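Local coordinates for putative cell adhesion protein (Bacteroides thetaiotaomicron, PDB 4DGU) that is probably a fimbrillin-like pilus component that acts in cell adhesion and can bind zinc ions, at residues Thr12-Asp24 and Pro116-Met128. Sequence-based numbering, arbitrary orientation.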
# COMPACT_ATOMS: atom_id res chain seq x y z
N THR A 12 36.66 -30.37 18.76
CA THR A 12 37.85 -30.06 17.98
C THR A 12 37.43 -29.48 16.63
O THR A 12 37.94 -28.43 16.22
CB THR A 12 38.73 -31.31 17.83
OG1 THR A 12 39.09 -31.75 19.15
CG2 THR A 12 40.01 -31.05 17.04
N ASN A 13 36.49 -30.16 15.94
CA ASN A 13 35.92 -29.76 14.65
C ASN A 13 34.42 -29.50 14.78
O ASN A 13 33.78 -29.97 15.72
CB ASN A 13 36.17 -30.83 13.60
CG ASN A 13 37.62 -30.99 13.18
OD1 ASN A 13 38.56 -30.82 13.97
ND2 ASN A 13 37.84 -31.36 11.93
N PHE A 14 33.86 -28.73 13.83
CA PHE A 14 32.44 -28.44 13.80
C PHE A 14 31.84 -28.75 12.44
O PHE A 14 32.51 -28.58 11.41
CB PHE A 14 32.14 -26.97 14.18
CG PHE A 14 32.69 -25.89 13.28
CD1 PHE A 14 31.96 -25.42 12.19
CD2 PHE A 14 33.91 -25.29 13.54
CE1 PHE A 14 32.45 -24.40 11.39
CE2 PHE A 14 34.39 -24.26 12.74
CZ PHE A 14 33.67 -23.82 11.67
N SER A 15 30.57 -29.18 12.43
CA SER A 15 29.82 -29.42 11.21
C SER A 15 28.96 -28.18 10.91
O SER A 15 28.75 -27.33 11.80
CB SER A 15 28.98 -30.69 11.31
OG SER A 15 27.95 -30.55 12.28
N ILE A 16 28.50 -28.06 9.67
CA ILE A 16 27.66 -26.94 9.25
C ILE A 16 26.26 -27.47 8.89
O ILE A 16 26.12 -28.56 8.33
CB ILE A 16 28.35 -26.18 8.08
CG1 ILE A 16 29.61 -25.38 8.54
CG2 ILE A 16 27.40 -25.33 7.21
CD1 ILE A 16 29.40 -24.12 9.35
N SER A 17 25.23 -26.68 9.24
CA SER A 17 23.83 -26.92 8.89
C SER A 17 23.32 -25.68 8.17
O SER A 17 23.68 -24.56 8.54
CB SER A 17 22.99 -27.30 10.10
OG SER A 17 22.60 -26.18 10.86
N ILE A 18 22.54 -25.88 7.11
CA ILE A 18 22.01 -24.81 6.26
C ILE A 18 20.63 -24.41 6.73
O ILE A 18 19.67 -25.15 6.56
CB ILE A 18 22.01 -25.23 4.75
CG1 ILE A 18 23.40 -25.77 4.30
CG2 ILE A 18 21.48 -24.10 3.84
CD1 ILE A 18 24.63 -24.79 4.52
N ASP A 19 20.52 -23.21 7.27
CA ASP A 19 19.24 -22.71 7.75
C ASP A 19 18.91 -21.42 7.01
O ASP A 19 19.68 -21.00 6.15
CB ASP A 19 19.29 -22.52 9.28
CG ASP A 19 19.17 -23.79 10.11
OD1 ASP A 19 18.65 -24.82 9.59
OD2 ASP A 19 19.55 -23.76 11.30
N ASP A 20 17.74 -20.82 7.29
CA ASP A 20 17.30 -19.59 6.64
C ASP A 20 17.31 -18.42 7.58
O ASP A 20 17.01 -18.59 8.75
CB ASP A 20 15.87 -19.77 6.10
CG ASP A 20 15.77 -20.82 5.01
OD1 ASP A 20 16.25 -20.57 3.89
OD2 ASP A 20 15.20 -21.90 5.28
N ALA A 21 17.61 -17.22 7.07
CA ALA A 21 17.55 -16.00 7.89
C ALA A 21 16.08 -15.63 8.11
O ALA A 21 15.24 -15.90 7.25
CB ALA A 21 18.28 -14.86 7.21
N LEU A 22 15.81 -15.05 9.28
CA LEU A 22 14.47 -14.61 9.66
C LEU A 22 14.15 -13.20 9.25
O LEU A 22 14.98 -12.30 9.28
CB LEU A 22 14.26 -14.65 11.19
CG LEU A 22 14.48 -15.93 11.93
CD1 LEU A 22 14.56 -15.65 13.40
CD2 LEU A 22 13.43 -16.93 11.58
N SER A 23 12.85 -12.98 9.11
CA SER A 23 12.24 -11.68 8.96
C SER A 23 11.16 -11.66 10.03
O SER A 23 11.11 -12.57 10.89
CB SER A 23 11.73 -11.49 7.54
OG SER A 23 11.20 -10.18 7.35
N ASP A 24 10.30 -10.65 10.00
CA ASP A 24 9.16 -10.52 10.89
C ASP A 24 8.25 -11.78 10.77
O ASP A 24 8.11 -12.31 9.66
CB ASP A 24 8.37 -9.23 10.55
CG ASP A 24 7.14 -9.02 11.39
OD1 ASP A 24 7.26 -8.45 12.48
OD2 ASP A 24 6.08 -9.57 11.04
N PRO A 116 33.37 -21.25 20.17
CA PRO A 116 34.34 -22.32 19.85
C PRO A 116 34.10 -23.55 20.71
O PRO A 116 33.79 -23.43 21.89
CB PRO A 116 35.69 -21.66 20.15
CG PRO A 116 35.44 -20.21 19.96
CD PRO A 116 34.05 -19.98 20.47
N GLY A 117 34.18 -24.72 20.09
CA GLY A 117 33.92 -25.99 20.77
C GLY A 117 32.55 -26.58 20.47
O GLY A 117 32.32 -27.75 20.76
N SER A 118 31.63 -25.79 19.89
CA SER A 118 30.29 -26.23 19.46
C SER A 118 30.42 -27.28 18.37
O SER A 118 31.23 -27.09 17.45
CB SER A 118 29.47 -25.06 18.93
OG SER A 118 29.33 -24.06 19.92
N GLN A 119 29.65 -28.37 18.46
CA GLN A 119 29.74 -29.44 17.47
C GLN A 119 29.08 -29.03 16.15
O GLN A 119 29.55 -29.46 15.11
CB GLN A 119 29.16 -30.77 18.01
CG GLN A 119 29.42 -32.01 17.13
CD GLN A 119 30.87 -32.20 16.74
OE1 GLN A 119 31.68 -32.72 17.51
NE2 GLN A 119 31.20 -31.82 15.51
N ASN A 120 28.03 -28.19 16.19
CA ASN A 120 27.38 -27.75 14.97
C ASN A 120 27.25 -26.24 14.91
O ASN A 120 27.02 -25.59 15.93
CB ASN A 120 25.99 -28.41 14.83
CG ASN A 120 25.37 -28.20 13.46
OD1 ASN A 120 24.46 -27.38 13.28
ND2 ASN A 120 25.88 -28.90 12.47
N VAL A 121 27.41 -25.69 13.71
CA VAL A 121 27.30 -24.27 13.43
C VAL A 121 26.19 -24.11 12.38
O VAL A 121 26.29 -24.67 11.30
CB VAL A 121 28.68 -23.67 13.00
CG1 VAL A 121 28.54 -22.26 12.41
CG2 VAL A 121 29.67 -23.68 14.17
N SER A 122 25.11 -23.39 12.73
CA SER A 122 23.98 -23.16 11.81
C SER A 122 24.13 -21.85 11.06
O SER A 122 24.03 -20.79 11.67
CB SER A 122 22.65 -23.17 12.56
OG SER A 122 22.52 -24.34 13.34
N LEU A 123 24.37 -21.92 9.76
CA LEU A 123 24.47 -20.74 8.91
C LEU A 123 23.08 -20.33 8.48
O LEU A 123 22.35 -21.15 7.90
CB LEU A 123 25.36 -21.00 7.67
CG LEU A 123 26.86 -21.06 7.89
CD1 LEU A 123 27.52 -21.64 6.70
CD2 LEU A 123 27.45 -19.66 8.14
N LYS A 124 22.72 -19.05 8.76
CA LYS A 124 21.41 -18.45 8.43
C LYS A 124 21.54 -17.68 7.11
O LYS A 124 22.02 -16.54 7.09
CB LYS A 124 20.88 -17.53 9.56
CG LYS A 124 20.89 -18.15 10.98
CD LYS A 124 19.74 -19.09 11.23
CE LYS A 124 19.45 -19.26 12.70
NZ LYS A 124 18.62 -18.13 13.24
N PHE A 125 21.09 -18.33 6.02
CA PHE A 125 21.20 -17.75 4.70
C PHE A 125 20.04 -16.82 4.31
O PHE A 125 18.85 -17.14 4.46
CB PHE A 125 21.32 -18.85 3.64
CG PHE A 125 22.72 -19.42 3.55
CD1 PHE A 125 23.10 -20.49 4.35
CD2 PHE A 125 23.65 -18.88 2.66
CE1 PHE A 125 24.40 -21.02 4.25
CE2 PHE A 125 24.95 -19.40 2.58
CZ PHE A 125 25.31 -20.47 3.38
N LYS A 126 20.41 -15.63 3.83
CA LYS A 126 19.58 -14.65 3.17
C LYS A 126 19.71 -14.88 1.65
O LYS A 126 20.83 -15.17 1.21
CB LYS A 126 20.06 -13.22 3.52
CG LYS A 126 19.94 -12.79 4.97
CD LYS A 126 20.52 -11.40 5.17
CE LYS A 126 20.40 -10.91 6.60
NZ LYS A 126 21.20 -9.65 6.77
N ARG A 127 18.63 -14.74 0.85
CA ARG A 127 18.72 -14.76 -0.62
C ARG A 127 18.91 -13.29 -1.03
O ARG A 127 18.06 -12.47 -0.68
CB ARG A 127 17.51 -15.43 -1.29
CG ARG A 127 17.62 -15.54 -2.83
CD ARG A 127 16.58 -16.47 -3.42
NE ARG A 127 16.91 -17.88 -3.22
CZ ARG A 127 16.32 -18.70 -2.34
NH1 ARG A 127 15.32 -18.27 -1.60
NH2 ARG A 127 16.71 -19.96 -2.22
N MSE A 128 20.07 -12.96 -1.65
CA MSE A 128 20.46 -11.58 -2.01
C MSE A 128 19.93 -11.17 -3.38
O MSE A 128 19.82 -9.96 -3.66
CB MSE A 128 21.99 -11.39 -1.96
CG MSE A 128 22.66 -11.99 -0.70
SE MSE A 128 21.79 -11.50 0.97
CE MSE A 128 22.11 -9.53 1.00
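N120 reaches across to S15 with its carboxamide: ND2 donates to S15 OG at 2.7 Å, the hydroxyl lying in the amide plane. With CG anti to the backbone N (chi1 -170°), the amide lies over the neighbouring strand, its OD1 beside S17 CB at 3.5 Å. An aspartate here would probably leave S15 OG without its N-H donor and weaken this side-chain tie between the strands. Further along this polar face, D19, seen to bind zinc in crystals of this protein though none is bound to it here, brings OD2 to 3.4 Å from S122 CB. Strands 13-20 and 120-127 run parallel, pairing S15 with N120 through D20 with F125, in the mixed sheet of a fimbrillin-like fold of the transthyretin clan. Backbone bonds stitch them together, from S15 N to Q119 O through to A21 N to F125 O. The opposite face is largely apolar. V121 spreads its methyls: CG2 meets F14 CD1 obliquely at 3.5 Å, while CG1 lies alongside I16 CD1 at 3.7 Å. I16 CG2 crosses to L123 CD1, and I18 CD1 approaches F125 CE1 obliquely at 3.8 Å. M48 touches F14, I16 and L123. Just past strand 13-20, A21 CB rests on K126 CG, and Y246 of the second subunit packs on both.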